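Local coordinates for protein alpha-galactosidase (Umbelopsis vinacea, PDB 3A5V) that hydrolyses terminal alpha-galactosidic bonds, releasing galactose, and, as a family 27 glycoside hydrolase, probably does so with retention of the anomeric configuration, at residues Q251-K265 with T280-N294. Residues are numbered along the deposited sequence; the frame is centred on the assembly and turned at random. Where two conformers were deposited one is given.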
ATOM      1  N   GLN A 251      -1.989 -38.196   5.219  1.00 14.22           N
ATOM      2  CA  GLN A 251      -3.298 -38.345   4.592  1.00 14.48           C
ATOM      3  C   GLN A 251      -4.347 -37.327   5.086  1.00 13.85           C
ATOM      4  O   GLN A 251      -5.125 -36.810   4.283  1.00 13.59           O
ATOM      5  CB  GLN A 251      -3.851 -39.782   4.630  0.50 14.45           C
ATOM      6  CG  GLN A 251      -4.877 -40.016   3.497  0.50 14.80           C
ATOM      7  CD  GLN A 251      -5.810 -41.198   3.741  0.50 15.39           C
ATOM      8  OE1 GLN A 251      -6.073 -41.574   4.875  0.50 13.53           O
ATOM      9  NE2 GLN A 251      -6.334 -41.769   2.661  0.50 15.45           N
ATOM     10  N   GLU A 252      -4.378 -37.061   6.389  1.00 13.69           N
ATOM     11  CA  GLU A 252      -5.351 -36.091   6.918  1.00 12.96           C
ATOM     12  C   GLU A 252      -5.054 -34.667   6.417  1.00 12.09           C
ATOM     13  O   GLU A 252      -5.978 -33.884   6.140  1.00 11.16           O
ATOM     14  CB  GLU A 252      -5.425 -36.143   8.456  1.00 13.36           C
ATOM     15  CG  GLU A 252      -6.053 -37.462   9.016  1.00 14.45           C
ATOM     16  CD  GLU A 252      -7.396 -37.832   8.369  1.00 17.81           C
ATOM     17  OE1 GLU A 252      -8.232 -36.938   8.153  1.00 16.64           O
ATOM     18  OE2 GLU A 252      -7.614 -39.031   8.054  1.00 20.40           O
ATOM     19  N   GLU A 253      -3.772 -34.329   6.305  1.00 11.15           N
ATOM     20  CA  GLU A 253      -3.386 -33.045   5.692  1.00 10.92           C
ATOM     21  C   GLU A 253      -3.845 -32.933   4.229  1.00 10.92           C
ATOM     22  O   GLU A 253      -4.380 -31.907   3.848  1.00 10.56           O
ATOM     23  CB  GLU A 253      -1.880 -32.823   5.799  1.00 11.47           C
ATOM     24  CG  GLU A 253      -1.447 -32.494   7.220  1.00 11.28           C
ATOM     25  CD  GLU A 253       0.067 -32.534   7.429  1.00 13.53           C
ATOM     26  OE1 GLU A 253       0.810 -33.150   6.627  1.00 12.42           O
ATOM     27  OE2 GLU A 253       0.503 -31.942   8.427  1.00 12.70           O
ATOM     28  N   TYR A 254      -3.624 -33.979   3.418  1.00 10.65           N
ATOM     29  CA  TYR A 254      -4.149 -34.011   2.041  1.00 10.89           C
ATOM     30  C   TYR A 254      -5.670 -33.956   2.001  1.00 11.16           C
ATOM     31  O   TYR A 254      -6.252 -33.335   1.094  1.00 12.25           O
ATOM     32  CB  TYR A 254      -3.677 -35.251   1.264  1.00 10.25           C
ATOM     33  CG  TYR A 254      -2.228 -35.167   0.832  1.00 12.21           C
ATOM     34  CD1 TYR A 254      -1.694 -33.964   0.331  1.00 10.95           C
ATOM     35  CD2 TYR A 254      -1.385 -36.286   0.930  1.00 12.93           C
ATOM     36  CE1 TYR A 254      -0.347 -33.877  -0.058  1.00 12.25           C
ATOM     37  CE2 TYR A 254      -0.030 -36.214   0.540  1.00 14.06           C
ATOM     38  CZ  TYR A 254       0.475 -35.010   0.051  1.00 12.20           C
ATOM     39  OH  TYR A 254       1.809 -34.942  -0.314  1.00 12.15           O
ATOM     40  N   ARG A 255      -6.320 -34.621   2.959  1.00 11.13           N
ATOM     41  CA  ARG A 255      -7.776 -34.567   2.998  1.00 11.41           C
ATOM     42  C   ARG A 255      -8.251 -33.127   3.225  1.00 10.98           C
ATOM     43  O   ARG A 255      -9.222 -32.675   2.611  1.00 10.49           O
ATOM     44  CB  ARG A 255      -8.343 -35.508   4.073  1.00 11.12           C
ATOM     45  CG  ARG A 255      -9.867 -35.654   3.987  1.00 11.81           C
ATOM     46  CD  ARG A 255     -10.435 -36.330   5.235  1.00 12.74           C
ATOM     47  NE  ARG A 255      -9.768 -37.596   5.552  1.00 13.23           N
ATOM     48  CZ  ARG A 255      -9.954 -38.741   4.899  1.00 15.25           C
ATOM     49  NH1 ARG A 255     -10.776 -38.803   3.844  1.00 13.97           N
ATOM     50  NH2 ARG A 255      -9.304 -39.836   5.300  1.00 14.05           N
ATOM     51  N   VAL A 256      -7.560 -32.405   4.109  1.00 11.15           N
ATOM     52  CA  VAL A 256      -7.902 -31.010   4.372  1.00 10.32           C
ATOM     53  C   VAL A 256      -7.733 -30.150   3.124  1.00 10.08           C
ATOM     54  O   VAL A 256      -8.621 -29.393   2.739  1.00 10.53           O
ATOM     55  CB  VAL A 256      -7.054 -30.442   5.551  1.00 10.77           C
ATOM     56  CG1 VAL A 256      -7.351 -28.919   5.778  1.00 10.45           C
ATOM     57  CG2 VAL A 256      -7.372 -31.200   6.766  1.00  5.20           C
ATOM     58  N   HIS A 257      -6.570 -30.291   2.511  1.00  9.74           N
ATOM     59  CA  HIS A 257      -6.183 -29.611   1.284  1.00 10.34           C
ATOM     60  C   HIS A 257      -7.246 -29.841   0.199  1.00  9.95           C
ATOM     61  O   HIS A 257      -7.839 -28.880  -0.308  1.00  9.59           O
ATOM     62  CB  HIS A 257      -4.777 -30.149   0.936  1.00 10.47           C
ATOM     63  CG  HIS A 257      -4.250 -29.794  -0.426  1.00 11.67           C
ATOM     64  ND1 HIS A 257      -4.360 -28.538  -0.983  1.00 11.67           N
ATOM     65  CD2 HIS A 257      -3.512 -30.530  -1.295  1.00 11.36           C
ATOM     66  CE1 HIS A 257      -3.746 -28.527  -2.155  1.00 13.98           C
ATOM     67  NE2 HIS A 257      -3.215 -29.722  -2.362  1.00 13.35           N
ATOM     68  N   TYR A 258      -7.556 -31.106  -0.082  1.00  9.55           N
ATOM     69  CA  TYR A 258      -8.549 -31.422  -1.116  1.00 10.18           C
ATOM     70  C   TYR A 258      -9.947 -30.873  -0.770  1.00 10.02           C
ATOM     71  O   TYR A 258     -10.640 -30.309  -1.623  1.00  9.88           O
ATOM     72  CB  TYR A 258      -8.599 -32.945  -1.347  1.00 10.55           C
ATOM     73  CG  TYR A 258      -9.372 -33.344  -2.585  1.00 11.34           C
ATOM     74  CD1 TYR A 258     -10.763 -33.475  -2.539  1.00 10.09           C
ATOM     75  CD2 TYR A 258      -8.721 -33.566  -3.800  1.00  9.81           C
ATOM     76  CE1 TYR A 258     -11.500 -33.814  -3.662  1.00 11.49           C
ATOM     77  CE2 TYR A 258      -9.455 -33.926  -4.952  1.00 12.11           C
ATOM     78  CZ  TYR A 258     -10.850 -34.043  -4.863  1.00 12.75           C
ATOM     79  OH  TYR A 258     -11.605 -34.407  -5.966  1.00 12.68           O
ATOM     80  N   THR A 259     -10.364 -31.075   0.474  1.00 10.35           N
ATOM     81  CA  THR A 259     -11.693 -30.629   0.943  1.00 10.57           C
ATOM     82  C   THR A 259     -11.915 -29.128   0.738  1.00 10.63           C
ATOM     83  O   THR A 259     -12.964 -28.706   0.232  1.00 11.09           O
ATOM     84  CB  THR A 259     -11.872 -30.950   2.451  1.00 10.99           C
ATOM     85  OG1 THR A 259     -11.786 -32.377   2.660  1.00 12.08           O
ATOM     86  CG2 THR A 259     -13.221 -30.398   2.987  1.00 11.24           C
ATOM     87  N   ILE A 260     -10.944 -28.322   1.169  1.00  9.89           N
ATOM     88  CA  ILE A 260     -11.084 -26.877   1.098  1.00  9.96           C
ATOM     89  C   ILE A 260     -11.025 -26.393  -0.354  1.00  9.74           C
ATOM     90  O   ILE A 260     -11.826 -25.562  -0.743  1.00  9.16           O
ATOM     91  CB  ILE A 260     -10.052 -26.123   2.012  1.00  9.76           C
ATOM     92  CG1 ILE A 260     -10.244 -26.506   3.501  1.00 10.21           C
ATOM     93  CG2 ILE A 260     -10.154 -24.595   1.841  1.00  9.78           C
ATOM     94  CD1 ILE A 260     -11.636 -26.137   4.097  1.00 11.68           C
ATOM     95  N   TRP A 261     -10.090 -26.919  -1.148  1.00  9.46           N
ATOM     96  CA  TRP A 261     -10.051 -26.608  -2.591  1.00  9.97           C
ATOM     97  C   TRP A 261     -11.405 -26.962  -3.243  1.00 10.02           C
ATOM     98  O   TRP A 261     -11.966 -26.178  -4.019  1.00 10.66           O
ATOM     99  CB  TRP A 261      -8.944 -27.421  -3.266  1.00  9.51           C
ATOM    100  CG  TRP A 261      -7.545 -26.767  -3.323  1.00 10.42           C
ATOM    101  CD1 TRP A 261      -6.780 -26.636  -4.450  1.00 11.39           C
ATOM    102  CD2 TRP A 261      -6.762 -26.198  -2.244  1.00 10.75           C
ATOM    103  NE1 TRP A 261      -5.590 -26.033  -4.155  1.00 10.75           N
ATOM    104  CE2 TRP A 261      -5.542 -25.751  -2.813  1.00 11.21           C
ATOM    105  CE3 TRP A 261      -6.975 -26.011  -0.862  1.00 11.13           C
ATOM    106  CZ2 TRP A 261      -4.528 -25.119  -2.053  1.00  9.85           C
ATOM    107  CZ3 TRP A 261      -5.961 -25.379  -0.097  1.00 10.70           C
ATOM    108  CH2 TRP A 261      -4.753 -24.941  -0.704  1.00 10.43           C
ATOM    109  N   ALA A 262     -11.933 -28.139  -2.922  1.00  9.49           N
ATOM    110  CA  ALA A 262     -13.221 -28.552  -3.499  1.00  9.73           C
ATOM    111  C   ALA A 262     -14.360 -27.608  -3.058  1.00  9.61           C
ATOM    112  O   ALA A 262     -15.129 -27.111  -3.877  1.00 10.53           O
ATOM    113  CB  ALA A 262     -13.539 -30.014  -3.101  1.00  9.76           C
ATOM    114  N   ALA A 263     -14.465 -27.362  -1.759  1.00  9.44           N
ATOM    115  CA  ALA A 263     -15.594 -26.567  -1.215  1.00  9.87           C
ATOM    116  C   ALA A 263     -15.534 -25.069  -1.523  1.00  9.63           C
ATOM    117  O   ALA A 263     -16.557 -24.389  -1.490  1.00  9.84           O
ATOM    118  CB  ALA A 263     -15.722 -26.798   0.329  1.00  9.16           C
ATOM    119  N   LEU A 264     -14.340 -24.552  -1.800  1.00  9.63           N
ATOM    120  CA  LEU A 264     -14.191 -23.167  -2.211  1.00  9.79           C
ATOM    121  C   LEU A 264     -14.304 -22.988  -3.734  1.00  9.80           C
ATOM    122  O   LEU A 264     -14.114 -21.882  -4.247  1.00  9.76           O
ATOM    123  CB  LEU A 264     -12.888 -22.535  -1.640  1.00  9.41           C
ATOM    124  CG  LEU A 264     -13.090 -21.831  -0.273  1.00  9.93           C
ATOM    125  CD1 LEU A 264     -13.771 -22.753   0.786  1.00  9.67           C
ATOM    126  CD2 LEU A 264     -11.742 -21.308   0.295  1.00 10.24           C
ATOM    127  N   LYS A 265     -14.683 -24.070  -4.424  1.00  9.91           N
ATOM    128  CA  LYS A 265     -14.890 -24.074  -5.877  1.00 10.26           C
ATOM    129  C   LYS A 265     -13.619 -23.650  -6.624  1.00  9.99           C
ATOM    130  O   LYS A 265     -13.678 -22.916  -7.613  1.00 10.25           O
ATOM    131  CB  LYS A 265     -16.113 -23.220  -6.277  1.00 10.88           C
ATOM    132  CG  LYS A 265     -17.461 -23.997  -6.429  1.00 12.97           C
ATOM    133  CD  LYS A 265     -17.967 -24.649  -5.145  1.00 13.11           C
ATOM    134  CE  LYS A 265     -19.433 -25.074  -5.306  1.00 13.04           C
ATOM    135  NZ  LYS A 265     -19.997 -25.710  -4.082  1.00 11.33           N
ATOM    136  N   THR A 280      -4.233 -44.883  -0.951  1.00 17.51           N
ATOM    137  CA  THR A 280      -4.347 -43.690  -0.116  1.00 17.78           C
ATOM    138  C   THR A 280      -4.696 -42.442  -0.953  1.00 16.89           C
ATOM    139  O   THR A 280      -5.520 -41.615  -0.539  1.00 16.70           O
ATOM    140  CB  THR A 280      -3.007 -43.473   0.624  0.50 17.81           C
ATOM    141  OG1 THR A 280      -2.565 -44.728   1.163  0.50 17.90           O
ATOM    142  CG2 THR A 280      -3.140 -42.457   1.754  0.50 17.97           C
ATOM    143  N   THR A 281      -4.076 -42.319  -2.120  1.00 15.82           N
ATOM    144  CA  THR A 281      -4.374 -41.213  -3.026  1.00 15.41           C
ATOM    145  C   THR A 281      -5.795 -41.346  -3.610  1.00 15.10           C
ATOM    146  O   THR A 281      -6.541 -40.360  -3.672  1.00 14.15           O
ATOM    147  CB  THR A 281      -3.287 -41.073  -4.122  1.00 15.74           C
ATOM    148  OG1 THR A 281      -2.063 -40.628  -3.494  1.00 19.71           O
ATOM    149  CG2 THR A 281      -3.707 -40.046  -5.184  1.00 13.30           C
ATOM    150  N   LYS A 282      -6.178 -42.563  -4.001  1.00 14.10           N
ATOM    151  CA  LYS A 282      -7.507 -42.772  -4.607  1.00 15.64           C
ATOM    152  C   LYS A 282      -8.610 -42.378  -3.623  1.00 15.23           C
ATOM    153  O   LYS A 282      -9.605 -41.787  -4.006  1.00 15.07           O
ATOM    154  CB  LYS A 282      -7.701 -44.239  -5.016  1.00 15.17           C
ATOM    155  CG  LYS A 282      -6.835 -44.718  -6.178  1.00 16.56           C
ATOM    156  CD  LYS A 282      -7.103 -46.223  -6.475  1.00 17.79           C
ATOM    157  CE  LYS A 282      -6.274 -46.692  -7.673  1.00 20.42           C
ATOM    158  NZ  LYS A 282      -6.349 -48.186  -7.891  1.00 22.10           N
ATOM    159  N   GLU A 283      -8.424 -42.722  -2.350  1.00 15.74           N
ATOM    160  CA  GLU A 283      -9.400 -42.375  -1.305  1.00 17.35           C
ATOM    161  C   GLU A 283      -9.691 -40.870  -1.283  1.00 15.65           C
ATOM    162  O   GLU A 283     -10.843 -40.450  -1.088  1.00 15.82           O
ATOM    163  CB  GLU A 283      -8.894 -42.853   0.063  1.00 17.28           C
ATOM    164  CG  GLU A 283      -9.884 -42.637   1.200  1.00 21.44           C
ATOM    165  CD  GLU A 283      -9.384 -43.146   2.552  1.00 22.54           C
ATOM    166  OE1 GLU A 283      -8.471 -44.017   2.588  1.00 27.73           O
ATOM    167  OE2 GLU A 283      -9.906 -42.653   3.578  1.00 30.02           O
ATOM    168  N   ILE A 284      -8.649 -40.064  -1.491  1.00 14.57           N
ATOM    169  CA  ILE A 284      -8.785 -38.590  -1.467  1.00 13.97           C
ATOM    170  C   ILE A 284      -9.304 -37.993  -2.796  1.00 13.04           C
ATOM    171  O   ILE A 284     -10.156 -37.096  -2.804  1.00 12.86           O
ATOM    172  CB  ILE A 284      -7.444 -37.890  -1.051  1.00 13.71           C
ATOM    173  CG1 ILE A 284      -6.919 -38.409   0.314  1.00 14.97           C
ATOM    174  CG2 ILE A 284      -7.591 -36.327  -1.058  1.00 14.06           C
ATOM    175  CD1 ILE A 284      -7.900 -38.235   1.521  1.00 15.61           C
ATOM    176  N   ILE A 285      -8.805 -38.489  -3.925  1.00 12.34           N
ATOM    177  CA  ILE A 285      -9.115 -37.827  -5.203  1.00 11.75           C
ATOM    178  C   ILE A 285     -10.251 -38.487  -6.003  1.00 12.02           C
ATOM    179  O   ILE A 285     -10.661 -37.958  -7.041  1.00 12.12           O
ATOM    180  CB  ILE A 285      -7.855 -37.614  -6.087  1.00 11.50           C
ATOM    181  CG1 ILE A 285      -7.342 -38.950  -6.670  1.00 11.37           C
ATOM    182  CG2 ILE A 285      -6.752 -36.822  -5.286  1.00 10.57           C
ATOM    183  CD1 ILE A 285      -6.165 -38.802  -7.659  1.00 11.26           C
ATOM    184  N   MET A 286     -10.742 -39.641  -5.546  1.00 12.32           N
ATOM    185  CA  MET A 286     -11.768 -40.351  -6.324  1.00 13.85           C
ATOM    186  C   MET A 286     -13.080 -40.523  -5.583  1.00 13.88           C
ATOM    187  O   MET A 286     -13.824 -41.481  -5.835  1.00 13.62           O
ATOM    188  CB  MET A 286     -11.262 -41.724  -6.820  1.00 13.62           C
ATOM    189  CG  MET A 286      -9.988 -41.660  -7.672  1.00 13.69           C
ATOM    190  SD  MET A 286      -9.618 -43.323  -8.314  1.00 17.86           S
ATOM    191  CE  MET A 286      -8.142 -43.015  -9.287  1.00 15.84           C
ATOM    192  N   ASN A 287     -13.370 -39.600  -4.674  1.00 13.10           N
ATOM    193  CA  ASN A 287     -14.605 -39.682  -3.905  1.00 13.30           C
ATOM    194  C   ASN A 287     -15.666 -38.849  -4.617  1.00 13.25           C
ATOM    195  O   ASN A 287     -15.609 -37.622  -4.595  1.00 12.54           O
ATOM    196  CB  ASN A 287     -14.363 -39.197  -2.463  1.00 12.69           C
ATOM    197  CG  ASN A 287     -15.611 -39.301  -1.580  1.00 13.94           C
ATOM    198  OD1 ASN A 287     -16.719 -38.981  -2.013  1.00 14.49           O
ATOM    199  ND2 ASN A 287     -15.426 -39.737  -0.330  1.00 11.41           N
ATOM    200  N   LYS A 288     -16.629 -39.514  -5.252  1.00 13.24           N
ATOM    201  CA  LYS A 288     -17.644 -38.817  -6.058  1.00 14.59           C
ATOM    202  C   LYS A 288     -18.466 -37.809  -5.276  1.00 13.88           C
ATOM    203  O   LYS A 288     -18.914 -36.829  -5.846  1.00 13.97           O
ATOM    204  CB  LYS A 288     -18.610 -39.816  -6.743  1.00 14.85           C
ATOM    205  CG  LYS A 288     -17.919 -40.742  -7.762  1.00 15.58           C
ATOM    206  CD  LYS A 288     -18.916 -41.791  -8.296  1.00 18.49           C
ATOM    207  CE  LYS A 288     -18.211 -42.836  -9.136  1.00 22.92           C
ATOM    208  NZ  LYS A 288     -19.261 -43.745  -9.734  1.00 28.46           N
ATOM    209  N   GLU A 289     -18.700 -38.073  -3.987  1.00 13.96           N
ATOM    210  CA  GLU A 289     -19.537 -37.194  -3.165  1.00 14.65           C
ATOM    211  C   GLU A 289     -18.812 -35.872  -2.867  1.00 13.86           C
ATOM    212  O   GLU A 289     -19.438 -34.824  -2.818  1.00 13.63           O
ATOM    213  CB  GLU A 289     -19.953 -37.899  -1.865  1.00 15.02           C
ATOM    214  CG  GLU A 289     -20.746 -39.209  -2.111  1.00 15.68           C
ATOM    215  CD  GLU A 289     -21.471 -39.722  -0.873  1.00 17.32           C
ATOM    216  OE1 GLU A 289     -21.781 -38.927   0.039  1.00 19.85           O
ATOM    217  OE2 GLU A 289     -21.739 -40.940  -0.807  1.00 20.99           O
ATOM    218  N   VAL A 290     -17.494 -35.937  -2.690  1.00 13.53           N
ATOM    219  CA  VAL A 290     -16.680 -34.724  -2.497  1.00 12.97           C
ATOM    220  C   VAL A 290     -16.573 -33.933  -3.813  1.00 12.75           C
ATOM    221  O   VAL A 290     -16.754 -32.717  -3.826  1.00 12.66           O
ATOM    222  CB  VAL A 290     -15.283 -35.053  -1.935  1.00 12.99           C
ATOM    223  CG1 VAL A 290     -14.503 -33.747  -1.622  1.00 11.96           C
ATOM    224  CG2 VAL A 290     -15.400 -35.919  -0.670  1.00 12.37           C
ATOM    225  N   ILE A 291     -16.308 -34.630  -4.922  1.00 12.13           N
ATOM    226  CA  ILE A 291     -16.300 -33.993  -6.242  1.00 11.71           C
ATOM    227  C   ILE A 291     -17.639 -33.293  -6.520  1.00 12.08           C
ATOM    228  O   ILE A 291     -17.658 -32.175  -7.019  1.00 11.68           O
ATOM    229  CB  ILE A 291     -15.940 -35.007  -7.371  1.00 11.95           C
ATOM    230  CG1 ILE A 291     -14.492 -35.508  -7.191  1.00 12.00           C
ATOM    231  CG2 ILE A 291     -16.177 -34.391  -8.790  1.00 11.34           C
ATOM    232  CD1 ILE A 291     -14.174 -36.777  -7.986  1.00 11.86           C
ATOM    233  N   ALA A 292     -18.748 -33.943  -6.154  1.00 12.15           N
ATOM    234  CA  ALA A 292     -20.076 -33.342  -6.327  1.00 12.30           C
ATOM    235  C   ALA A 292     -20.257 -32.018  -5.572  1.00 12.47           C
ATOM    236  O   ALA A 292     -21.086 -31.188  -5.950  1.00 12.79           O
ATOM    237  CB  ALA A 292     -21.164 -34.353  -5.918  1.00 12.19           C
ATOM    238  N   VAL A 293     -19.503 -31.823  -4.486  1.00 12.26           N
ATOM    239  CA  VAL A 293     -19.544 -30.518  -3.796  1.00 11.46           C
ATOM    240  C   VAL A 293     -18.895 -29.437  -4.668  1.00 11.74           C
ATOM    241  O   VAL A 293     -19.457 -28.353  -4.848  1.00 11.74           O
ATOM    242  CB  VAL A 293     -18.848 -30.578  -2.393  1.00 11.63           C
ATOM    243  CG1 VAL A 293     -18.607 -29.150  -1.834  1.00 10.68           C
ATOM    244  CG2 VAL A 293     -19.677 -31.424  -1.425  1.00 10.49           C
ATOM    245  N   ASN A 294     -17.711 -29.740  -5.205  1.00 11.71           N
ATOM    246  CA  ASN A 294     -16.990 -28.819  -6.094  1.00 11.92           C
ATOM    247  C   ASN A 294     -17.813 -28.504  -7.348  1.00 11.88           C
ATOM    248  O   ASN A 294     -17.853 -27.362  -7.820  1.00 11.11           O
ATOM    249  CB  ASN A 294     -15.611 -29.419  -6.467  1.00 11.19           C
ATOM    250  CG  ASN A 294     -14.779 -28.495  -7.386  1.00 12.48           C
ATOM    251  OD1 ASN A 294     -14.690 -28.725  -8.590  1.00 11.07           O
ATOM    252  ND2 ASN A 294     -14.159 -27.459  -6.806  1.00 11.74           N
TER
HETATM  253  O   HOH W   1     -11.998 -41.291   2.978  1.00 22.70           O
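The backbone oxygen of A262 is gripped by two donors: K265 N closes the helix end from within its own segment, and N294 ND2 arrives from helix 288-294, 3.1 Å from A262 O. The amide approaches in the carbonyl plane, on a lone pair, at a C=O...N angle of 113°; its nitrogen also serves S266 O. K265, the C-prime residue of a Schellman motif, reaches across with its ammonium, so that K265 NZ lies 2.8 Å from V293 O. Further back, Y258 carries the apolar centre. With CG anti to the backbone N, its ring drops as a knob among I284, I285, V290 and I291. The carbonyl oxygen I284 O sits over the middle of one ring face, 3.5 Å above the plane, while V290 CG1 touches the edge, 3.6 Å from Y258 CE1. Both segments belong to the outer helical layer of the (beta/alpha)8 barrel and precede and follow strand 268-270 in the chain; helix 251-263 runs roughly parallel to 280-285 (25°), less closely so to 288-294 (37°). At the far end of the ring, Y258 OH hydrogen-bonds Y45 OH, and an alanine in place of Y258 would probably open a gap between the helices and leave Y45 without this partner. I284 is in turn a knob among Q251, Y254, R255 and Y258, with I284 CD1 over one face of the R255 guanidinium, offset toward its rim. At the partly exposed end, Q251 NE2, in the conformer given, meets E283 OE1 from above the carboxylate plane, and R255, already paired with E252, adds a weak, long salt bridge from NH2 to E283 OE2.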